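Local coordinates for ribosome maturation protein SDO1 homolog (Methanothermobacter thermautotrophicus, PDB 2WBM) that probably takes part in ribosome maturation, as an archaeal SBDS-family RNA-binding protein whose conformation is flexible, at residues R121-A129 and H141-M150; V185-M195 and L241-I251. All coordinates share one frame; numbering follows the deposited sequence.

Overall arrangement
Interaction 1 comes first along the chain, and interaction 2 opens only after it has closed. Residues 121-129 lie on helix 110-131 and residues 141-150 on helix 143-152, so interaction 1 is a helix-helix contact within SBDS domain II. Interaction 2 joins strand 181-191 to the last strand, 247-250, in the C-terminal domain. The two centres are 27 Å apart and the nearest atoms about 10 Å, so the two do not meet directly. The regions are still joined through the sheet, because the short strand 132-133, just beyond helix 110-131, pairs with 181-191. This serial arrangement is consistent with the conformational flexibility of the protein.

Interaction 1 (R121-A129 and H141-M150); sequences RLKIINKIA and HPPKRIEKAM
At one edge of the Arg121 guanidinium, in the conformer described here, lie CG and OE2 of Glu147, and the carboxylate is turned only 11° from the guanidinium plane. NH1 of Arg121 donates a nearly straight salt-bridge hydrogen bond of 2.8 Å to the anti lone pair of Glu147 OE2, the side away from OE1. Glu147 arrives there because its CG stands anti to the backbone N (chi1 -177°) and the chain continues extended. Water 1 also donates to OE2 and takes a weak bond from Arg121 NH2. Arg121 NE forms a second salt bridge, to Glu118, and Glu147 OE1 pairs with Lys148 NZ, which extends the network. With an alanine in place of Glu147, NH1 of Arg121 would probably lose its carboxylate mate, leaving the guanidinium to Glu118, and Ile125 CD1 would lose the CG it rests on.

Next to this salt bridge the segments 121-129 and 143-150, on two helices of domain II, run with their N-to-C directions 119° apart, and Ile125 is a knob in the hole made by Pro143, Ile146, Glu147 and Met150. The branched side chain fills it in three directions: CG1 reaches Met150 SD at 3.5 Å, CD1 lies against Glu147 CB and CG, and CG2 sits beside Pro143 CB. Ala129 is small enough for its CB to come within 3.9 Å of Pro143 CG. Ile128 CG2 meets Ile146 CD1 at 3.8 Å, and Val170 of helix 163-174 packs on both Ile128 and Met150.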
loop_
_atom_site.group_PDB
_atom_site.type_symbol
_atom_site.label_atom_id
_atom_site.label_comp_id
_atom_site.label_asym_id
_atom_site.label_seq_id
_atom_site.Cartn_x
_atom_site.Cartn_y
_atom_site.Cartn_z
ATOM N N ARG A 121 3.264 -8.401 4.162
ATOM C CA ARG A 121 4.409 -9.076 3.536
ATOM C C ARG A 121 4.136 -9.303 2.047
ATOM O O ARG A 121 4.953 -8.959 1.187
ATOM C CB ARG A 121 4.688 -10.414 4.239
ATOM C CG ARG A 121 5.931 -11.152 3.755
ATOM C CD ARG A 121 6.072 -12.524 4.425
ATOM N NE ARG A 121 5.162 -13.505 3.842
ATOM C CZ ARG A 121 5.425 -14.221 2.753
ATOM N NH1 ARG A 121 6.588 -14.093 2.128
ATOM N NH2 ARG A 121 4.525 -15.080 2.297
ATOM N N LEU A 122 2.973 -9.876 1.741
ATOM C CA LEU A 122 2.634 -10.152 0.345
ATOM C C LEU A 122 2.498 -8.864 -0.466
ATOM O O LEU A 122 2.981 -8.791 -1.596
ATOM C CB LEU A 122 1.370 -11.021 0.226
ATOM C CG LEU A 122 0.935 -11.356 -1.219
ATOM C CD1 LEU A 122 1.985 -12.185 -1.990
ATOM C CD2 LEU A 122 -0.437 -12.037 -1.269
ATOM N N LYS A 123 1.859 -7.847 0.114
ATOM C CA LYS A 123 1.661 -6.575 -0.595
ATOM C C LYS A 123 2.999 -5.877 -0.866
ATOM O O LYS A 123 3.198 -5.301 -1.944
ATOM C CB LYS A 123 0.707 -5.665 0.186
ATOM C CG LYS A 123 -0.717 -6.164 0.153
ATOM C CD LYS A 123 -1.624 -5.355 1.050
ATOM C CE LYS A 123 -3.072 -5.788 0.846
ATOM N NZ LYS A 123 -3.925 -5.376 2.001
ATOM N N ILE A 124 3.917 -5.964 0.094
ATOM C CA ILE A 124 5.260 -5.388 -0.062
ATOM C C ILE A 124 6.020 -6.107 -1.182
ATOM O O ILE A 124 6.630 -5.457 -2.042
ATOM C CB ILE A 124 6.080 -5.435 1.258
ATOM C CG1 ILE A 124 5.536 -4.431 2.285
ATOM C CG2 ILE A 124 7.570 -5.144 1.003
ATOM C CD1 ILE A 124 5.923 -4.794 3.759
ATOM N N ILE A 125 5.989 -7.442 -1.173
ATOM C CA ILE A 125 6.658 -8.211 -2.220
ATOM C C ILE A 125 6.110 -7.775 -3.589
ATOM O O ILE A 125 6.875 -7.523 -4.529
ATOM C CB ILE A 125 6.464 -9.736 -2.028
ATOM C CG1 ILE A 125 7.263 -10.224 -0.801
ATOM C CG2 ILE A 125 6.836 -10.522 -3.313
ATOM C CD1 ILE A 125 6.902 -11.630 -0.312
ATOM N N ASN A 126 4.790 -7.702 -3.694
ATOM C CA ASN A 126 4.174 -7.361 -4.971
ATOM C C ASN A 126 4.488 -5.950 -5.442
ATOM O O ASN A 126 4.755 -5.740 -6.626
ATOM C CB ASN A 126 2.674 -7.632 -4.958
ATOM C CG ASN A 126 2.360 -9.118 -5.020
ATOM O OD1 ASN A 126 3.167 -9.917 -5.503
ATOM N ND2 ASN A 126 1.196 -9.494 -4.521
ATOM N N LYS A 127 4.465 -4.999 -4.519
ATOM C CA LYS A 127 4.719 -3.602 -4.860
ATOM C C LYS A 127 6.163 -3.430 -5.313
ATOM O O LYS A 127 6.428 -2.747 -6.303
ATOM C CB LYS A 127 4.396 -2.670 -3.675
ATOM C CG LYS A 127 4.711 -1.191 -3.936
ATOM C CD LYS A 127 3.831 -0.604 -5.029
ATOM C CE LYS A 127 3.895 0.917 -5.040
ATOM N NZ LYS A 127 3.196 1.443 -6.242
ATOM N N ILE A 128 7.100 -4.061 -4.603
ATOM C CA ILE A 128 8.500 -4.042 -5.040
ATOM C C ILE A 128 8.670 -4.704 -6.416
ATOM O O ILE A 128 9.329 -4.136 -7.292
ATOM C CB ILE A 128 9.468 -4.664 -3.992
ATOM C CG1 ILE A 128 9.436 -3.835 -2.700
ATOM C CG2 ILE A 128 10.899 -4.759 -4.571
ATOM C CD1 ILE A 128 10.274 -4.421 -1.534
ATOM N N ALA A 129 8.054 -5.871 -6.613
ATOM C CA ALA A 129 8.158 -6.588 -7.889
ATOM C C ALA A 129 7.573 -5.773 -9.039
ATOM O O ALA A 129 8.070 -5.845 -10.155
ATOM C CB ALA A 129 7.466 -7.933 -7.815
ATOM N N HIS A 141 12.251 -8.076 -11.659
ATOM C CA HIS A 141 12.491 -9.173 -10.726
ATOM C C HIS A 141 11.151 -9.853 -10.459
ATOM O O HIS A 141 10.187 -9.186 -10.083
ATOM C CB HIS A 141 13.048 -8.655 -9.397
ATOM C CG HIS A 141 14.460 -8.160 -9.465
ATOM N ND1 HIS A 141 15.533 -8.997 -9.682
ATOM C CD2 HIS A 141 14.977 -6.919 -9.300
ATOM C CE1 HIS A 141 16.650 -8.290 -9.669
ATOM N NE2 HIS A 141 16.338 -7.026 -9.444
ATOM N N PRO A 142 11.071 -11.182 -10.654
ATOM C CA PRO A 142 9.846 -11.875 -10.259
ATOM C C PRO A 142 9.601 -11.731 -8.745
ATOM O O PRO A 142 10.569 -11.573 -7.981
ATOM C CB PRO A 142 10.144 -13.338 -10.611
ATOM C CG PRO A 142 11.246 -13.282 -11.601
ATOM C CD PRO A 142 12.073 -12.104 -11.203
ATOM N N PRO A 143 8.320 -11.759 -8.314
ATOM C CA PRO A 143 7.987 -11.757 -6.879
ATOM C C PRO A 143 8.816 -12.746 -6.044
ATOM O O PRO A 143 9.300 -12.378 -4.973
ATOM C CB PRO A 143 6.506 -12.141 -6.872
ATOM C CG PRO A 143 5.987 -11.534 -8.140
ATOM C CD PRO A 143 7.106 -11.693 -9.152
ATOM N N LYS A 144 8.994 -13.971 -6.538
ATOM C CA LYS A 144 9.787 -14.988 -5.830
ATOM C C LYS A 144 11.219 -14.532 -5.521
ATOM O O LYS A 144 11.777 -14.900 -4.491
ATOM C CB LYS A 144 9.824 -16.301 -6.618
ATOM C CG LYS A 144 8.512 -17.064 -6.620
ATOM C CD LYS A 144 8.554 -18.219 -7.620
ATOM C CE LYS A 144 7.163 -18.780 -7.891
ATOM N NZ LYS A 144 6.527 -19.354 -6.669
ATOM N N ARG A 145 11.808 -13.735 -6.414
ATOM C CA ARG A 145 13.181 -13.260 -6.234
ATOM C C ARG A 145 13.260 -12.205 -5.135
ATOM O O ARG A 145 14.208 -12.205 -4.328
ATOM C CB ARG A 145 13.753 -12.700 -7.542
ATOM C CG ARG A 145 15.256 -12.445 -7.510
ATOM C CD ARG A 145 16.006 -13.765 -7.440
ATOM N NE ARG A 145 17.386 -13.645 -6.968
ATOM C CZ ARG A 145 17.748 -13.510 -5.692
ATOM N NH1 ARG A 145 16.834 -13.426 -4.730
ATOM N NH2 ARG A 145 19.037 -13.433 -5.379
ATOM N N ILE A 146 12.263 -11.320 -5.114
ATOM C CA ILE A 146 12.137 -10.299 -4.082
ATOM C C ILE A 146 11.963 -10.976 -2.724
ATOM O O ILE A 146 12.599 -10.594 -1.745
ATOM C CB ILE A 146 10.936 -9.350 -4.354
ATOM C CG1 ILE A 146 11.088 -8.601 -5.694
ATOM C CG2 ILE A 146 10.732 -8.372 -3.196
ATOM C CD1 ILE A 146 12.424 -7.930 -5.906
ATOM N N GLU A 147 11.089 -11.976 -2.675
ATOM C CA GLU A 147 10.841 -12.725 -1.448
ATOM C C GLU A 147 12.134 -13.361 -0.919
ATOM O O GLU A 147 12.419 -13.298 0.281
ATOM C CB GLU A 147 9.781 -13.803 -1.689
ATOM C CG GLU A 147 9.399 -14.591 -0.449
ATOM C CD GLU A 147 8.327 -15.625 -0.730
ATOM O OE1 GLU A 147 8.395 -16.292 -1.784
ATOM O OE2 GLU A 147 7.414 -15.774 0.103
ATOM N N LYS A 148 12.908 -13.966 -1.818
ATOM C CA LYS A 148 14.165 -14.604 -1.444
ATOM C C LYS A 148 15.161 -13.597 -0.880
ATOM O O LYS A 148 15.853 -13.891 0.095
ATOM C CB LYS A 148 14.759 -15.377 -2.629
ATOM C CG LYS A 148 14.192 -16.794 -2.812
ATOM C CD LYS A 148 12.779 -16.915 -2.229
ATOM C CE LYS A 148 11.851 -17.744 -3.101
ATOM N NZ LYS A 148 10.447 -17.246 -2.950
ATOM N N ALA A 149 15.213 -12.413 -1.491
ATOM C CA ALA A 149 16.074 -11.318 -1.030
ATOM C C ALA A 149 15.689 -10.843 0.377
ATOM O O ALA A 149 16.557 -10.598 1.209
ATOM C CB ALA A 149 16.020 -10.146 -2.014
ATOM N N MET A 150 14.391 -10.720 0.628
ATOM C CA MET A 150 13.898 -10.322 1.948
ATOM C C MET A 150 14.324 -11.327 3.019
ATOM O O MET A 150 14.728 -10.939 4.128
ATOM C CB MET A 150 12.384 -10.163 1.918
ATOM C CG MET A 150 11.933 -8.963 1.106
ATOM S SD MET A 150 10.156 -8.946 0.810
ATOM C CE MET A 150 9.537 -8.611 2.467
HETATM O O HOH W 1 4.647 -15.201 -0.723
HETATM O O HOH W 2 10.742 -6.150 -10.586
#

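Interaction 2 (V185-M195 and L241-I251); sequences VRVAIKIPGEM and LTGGNVETRLI. Unlike the reference sequence in segment 185-195: Met195 (reference Arg).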
loop_
_atom_site.group_PDB
_atom_site.type_symbol
_atom_site.label_atom_id
_atom_site.label_comp_id
_atom_site.label_asym_id
_atom_site.label_seq_id
_atom_site.Cartn_x
_atom_site.Cartn_y
_atom_site.Cartn_z
ATOM N N VAL A 185 9.607 2.502 -16.983
ATOM C CA VAL A 185 10.158 2.311 -18.329
ATOM C C VAL A 185 9.111 2.711 -19.350
ATOM O O VAL A 185 7.914 2.737 -19.042
ATOM C CB VAL A 185 10.625 0.864 -18.594
ATOM C CG1 VAL A 185 11.661 0.424 -17.543
ATOM C CG2 VAL A 185 9.444 -0.090 -18.638
ATOM N N ARG A 186 9.562 3.035 -20.556
ATOM C CA ARG A 186 8.636 3.390 -21.638
ATOM C C ARG A 186 8.679 2.320 -22.708
ATOM O O ARG A 186 9.755 1.922 -23.149
ATOM C CB ARG A 186 8.977 4.773 -22.214
ATOM C CG ARG A 186 8.471 5.905 -21.306
ATOM C CD ARG A 186 8.517 7.283 -21.958
ATOM N NE ARG A 186 8.170 8.319 -20.979
ATOM C CZ ARG A 186 7.883 9.590 -21.269
ATOM N NH1 ARG A 186 7.887 10.015 -22.528
ATOM N NH2 ARG A 186 7.585 10.443 -20.292
ATOM N N VAL A 187 7.499 1.841 -23.092
ATOM C CA VAL A 187 7.373 0.770 -24.053
ATOM C C VAL A 187 6.583 1.305 -25.233
ATOM O O VAL A 187 5.529 1.911 -25.048
ATOM C CB VAL A 187 6.587 -0.407 -23.430
ATOM C CG1 VAL A 187 6.423 -1.538 -24.443
ATOM C CG2 VAL A 187 7.293 -0.904 -22.122
ATOM N N ALA A 188 7.090 1.087 -26.438
ATOM C CA ALA A 188 6.344 1.447 -27.638
ATOM C C ALA A 188 5.620 0.193 -28.090
ATOM O O ALA A 188 6.228 -0.890 -28.223
ATOM C CB ALA A 188 7.285 1.944 -28.733
ATOM N N ILE A 189 4.319 0.321 -28.306
ATOM C CA ILE A 189 3.544 -0.821 -28.775
ATOM C C ILE A 189 2.915 -0.483 -30.114
ATOM O O ILE A 189 2.676 0.690 -30.423
ATOM C CB ILE A 189 2.454 -1.254 -27.742
ATOM C CG1 ILE A 189 1.283 -0.255 -27.714
ATOM C CG2 ILE A 189 3.060 -1.396 -26.337
ATOM C CD1 ILE A 189 0.102 -0.704 -26.862
ATOM N N LYS A 190 2.685 -1.514 -30.913
ATOM C CA LYS A 190 2.027 -1.381 -32.204
ATOM C C LYS A 190 0.939 -2.443 -32.253
ATOM O O LYS A 190 1.243 -3.639 -32.117
ATOM C CB LYS A 190 3.045 -1.612 -33.323
ATOM C CG LYS A 190 2.509 -1.442 -34.735
ATOM C CD LYS A 190 3.609 -1.735 -35.750
ATOM C CE LYS A 190 3.227 -1.270 -37.137
ATOM N NZ LYS A 190 2.016 -1.959 -37.639
ATOM N N ILE A 191 -0.301 -2.023 -32.443
ATOM C CA ILE A 191 -1.380 -2.996 -32.510
ATOM C C ILE A 191 -2.332 -2.672 -33.659
ATOM O O ILE A 191 -2.405 -1.530 -34.120
ATOM C CB ILE A 191 -2.163 -3.061 -31.179
ATOM C CG1 ILE A 191 -2.763 -1.700 -30.850
ATOM C CG2 ILE A 191 -1.278 -3.569 -30.018
ATOM C CD1 ILE A 191 -4.018 -1.816 -30.049
ATOM N N PRO A 192 -3.087 -3.675 -34.119
ATOM C CA PRO A 192 -4.006 -3.396 -35.209
ATOM C C PRO A 192 -5.031 -2.350 -34.785
ATOM O O PRO A 192 -5.386 -2.278 -33.606
ATOM C CB PRO A 192 -4.701 -4.735 -35.435
ATOM C CG PRO A 192 -3.873 -5.756 -34.706
ATOM C CD PRO A 192 -3.259 -5.029 -33.570
ATOM N N GLY A 193 -5.476 -1.537 -35.738
ATOM C CA GLY A 193 -6.408 -0.436 -35.460
ATOM C C GLY A 193 -7.704 -0.851 -34.785
ATOM O O GLY A 193 -8.242 -0.105 -33.959
ATOM N N GLU A 194 -8.189 -2.043 -35.124
ATOM C CA GLU A 194 -9.422 -2.622 -34.561
ATOM C C GLU A 194 -9.357 -2.791 -33.042
ATOM O O GLU A 194 -10.389 -2.809 -32.364
ATOM C CB GLU A 194 -9.691 -4.002 -35.171
ATOM C CG GLU A 194 -9.994 -4.012 -36.673
ATOM C CD GLU A 194 -8.746 -4.090 -37.557
ATOM O OE1 GLU A 194 -7.623 -3.795 -37.080
ATOM O OE2 GLU A 194 -8.901 -4.442 -38.746
ATOM N N MET A 195 -8.139 -2.934 -32.529
ATOM C CA MET A 195 -7.903 -3.242 -31.121
ATOM C C MET A 195 -7.520 -2.020 -30.285
ATOM O O MET A 195 -7.266 -2.141 -29.078
ATOM C CB MET A 195 -6.815 -4.328 -31.001
ATOM C CG MET A 195 -7.239 -5.698 -31.583
ATOM S SD MET A 195 -8.823 -6.295 -30.971
ATOM C CE MET A 195 -8.464 -6.595 -29.244
ATOM N N LEU A 241 -4.822 -10.154 -25.415
ATOM C CA LEU A 241 -5.854 -9.293 -25.984
ATOM C C LEU A 241 -5.922 -9.370 -27.509
ATOM O O LEU A 241 -7.003 -9.549 -28.087
ATOM C CB LEU A 241 -5.613 -7.844 -25.564
ATOM C CG LEU A 241 -6.651 -6.837 -26.059
ATOM C CD1 LEU A 241 -7.996 -7.009 -25.316
ATOM C CD2 LEU A 241 -6.109 -5.431 -25.938
ATOM N N THR A 242 -4.761 -9.250 -28.141
ATOM C CA THR A 242 -4.646 -9.084 -29.586
ATOM C C THR A 242 -4.438 -10.428 -30.270
ATOM O O THR A 242 -4.218 -10.490 -31.480
ATOM C CB THR A 242 -3.452 -8.174 -29.948
ATOM O OG1 THR A 242 -2.244 -8.745 -29.421
ATOM C CG2 THR A 242 -3.643 -6.746 -29.410
ATOM N N GLY A 243 -4.496 -11.503 -29.486
ATOM C CA GLY A 243 -4.261 -12.859 -29.998
ATOM C C GLY A 243 -2.915 -12.956 -30.698
ATOM O O GLY A 243 -2.795 -13.614 -31.730
ATOM N N GLY A 244 -1.909 -12.278 -30.146
ATOM C CA GLY A 244 -0.556 -12.332 -30.686
ATOM C C GLY A 244 -0.256 -11.243 -31.699
ATOM O O GLY A 244 0.884 -11.113 -32.157
ATOM N N ASN A 245 -1.270 -10.458 -32.054
ATOM C CA ASN A 245 -1.093 -9.393 -33.043
ATOM C C ASN A 245 -0.621 -8.100 -32.395
ATOM O O ASN A 245 -1.336 -7.100 -32.364
ATOM C CB ASN A 245 -2.375 -9.181 -33.847
ATOM C CG ASN A 245 -2.700 -10.359 -34.726
ATOM O OD1 ASN A 245 -2.215 -10.456 -35.851
ATOM N ND2 ASN A 245 -3.522 -11.269 -34.219
ATOM N N VAL A 246 0.594 -8.139 -31.859
ATOM C CA VAL A 246 1.171 -6.993 -31.156
ATOM C C VAL A 246 2.683 -7.001 -31.339
ATOM O O VAL A 246 3.310 -8.064 -31.456
ATOM C CB VAL A 246 0.796 -6.977 -29.636
ATOM C CG1 VAL A 246 1.249 -8.260 -28.919
ATOM C CG2 VAL A 246 1.366 -5.739 -28.935
ATOM N N GLU A 247 3.254 -5.808 -31.376
ATOM C CA GLU A 247 4.687 -5.638 -31.441
ATOM C C GLU A 247 5.046 -4.677 -30.314
ATOM O O GLU A 247 4.379 -3.657 -30.129
ATOM C CB GLU A 247 5.029 -5.056 -32.809
ATOM C CG GLU A 247 6.479 -4.737 -33.055
ATOM C CD GLU A 247 6.689 -4.112 -34.434
ATOM O OE1 GLU A 247 6.054 -4.588 -35.405
ATOM O OE2 GLU A 247 7.479 -3.146 -34.544
ATOM N N THR A 248 6.055 -5.018 -29.519
ATOM C CA THR A 248 6.475 -4.133 -28.429
ATOM C C THR A 248 7.990 -3.970 -28.419
ATOM O O THR A 248 8.719 -4.856 -28.870
ATOM C CB THR A 248 6.022 -4.632 -27.023
ATOM O OG1 THR A 248 6.748 -5.819 -26.673
ATOM C CG2 THR A 248 4.516 -4.892 -26.962
ATOM N N ARG A 249 8.460 -2.834 -27.912
ATOM C CA ARG A 249 9.888 -2.640 -27.697
ATOM C C ARG A 249 10.090 -1.610 -26.618
ATOM O O ARG A 249 9.235 -0.743 -26.426
ATOM C CB ARG A 249 10.610 -2.216 -28.986
ATOM C CG ARG A 249 10.244 -0.827 -29.489
ATOM C CD ARG A 249 11.178 -0.378 -30.613
ATOM N NE ARG A 249 10.868 0.996 -30.994
ATOM C CZ ARG A 249 9.981 1.331 -31.923
ATOM N NH1 ARG A 249 9.331 0.388 -32.609
ATOM N NH2 ARG A 249 9.758 2.617 -32.188
ATOM N N LEU A 250 11.210 -1.709 -25.912
ATOM C CA LEU A 250 11.590 -0.698 -24.933
ATOM C C LEU A 250 12.147 0.510 -25.647
ATOM O O LEU A 250 12.924 0.371 -26.585
ATOM C CB LEU A 250 12.661 -1.234 -23.977
ATOM C CG LEU A 250 12.218 -2.189 -22.874
ATOM C CD1 LEU A 250 13.442 -2.637 -22.063
ATOM C CD2 LEU A 250 11.176 -1.544 -21.967
ATOM N N ILE A 251 11.780 1.699 -25.189
ATOM C CA ILE A 251 12.110 2.891 -25.948
ATOM C C ILE A 251 13.586 3.252 -25.926
ATOM O O ILE A 251 14.198 3.373 -24.858
ATOM C CB ILE A 251 11.182 4.081 -25.619
ATOM C CG1 ILE A 251 9.905 3.922 -26.448
ATOM C CG2 ILE A 251 11.888 5.427 -25.846
ATOM C CD1 ILE A 251 9.267 5.200 -26.877
HETATM O O HOH W 3 6.435 -1.408 -31.109
#
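Val187 and Leu250 form a non-hydrogen-bonded pair of two antiparallel strands, and the Val187 side chain can be followed outward. Its CB lies 4.0 Å from Arg249 O. CG1, anti to the backbone N (chi1 179°), approaches that same Arg249 O at 3.5 Å and touches Thr248 CB. CG2, on the other branch, ends against Leu250 CD2 at 3.9 Å. A beta-branched residue suits this place because its two methyls cover two neighbours on the opposing strand.

In the next pair, Ala188 N donates to Arg249 O at 2.8 Å and Arg249 N returns a bond to Ala188 O at 3.0 Å; Lys190 and Glu247 repeat the exchange. On the face that carries Ala188, Lys190, Glu247 and Arg249, the small Ala188 allows the extended Arg249 side chain to lie across it, CB 4.2 Å above the guanidinium plane and over its centre. Lys190 NZ hydrogen-bonds to Ser219 and, in this conformer, stays 5.3 Å from Glu247 OE1, not in contact. Ile191 CG2 meets Val246 CG2 at 3.6 Å.

The order of helices and strands is βαββαβ, consistent with a ferredoxin-like fold in which 247-250 flanks strand 181-191. Helices 196-206 and 231-241 pack beneath Ile189. Leading into the last strand, a type I' turn runs through Gly243 and Gly244, whose positive phi angles favour glycine, and Thr242 O accepts from both N and ND2 of Asn245. Backbone bonds thus fix the register; aliphatic contacts of Val187, Ile189 and Leu250 dominate the face turned to the helices, and the charged chains on the Ala188 face are consistent with a surface open to water.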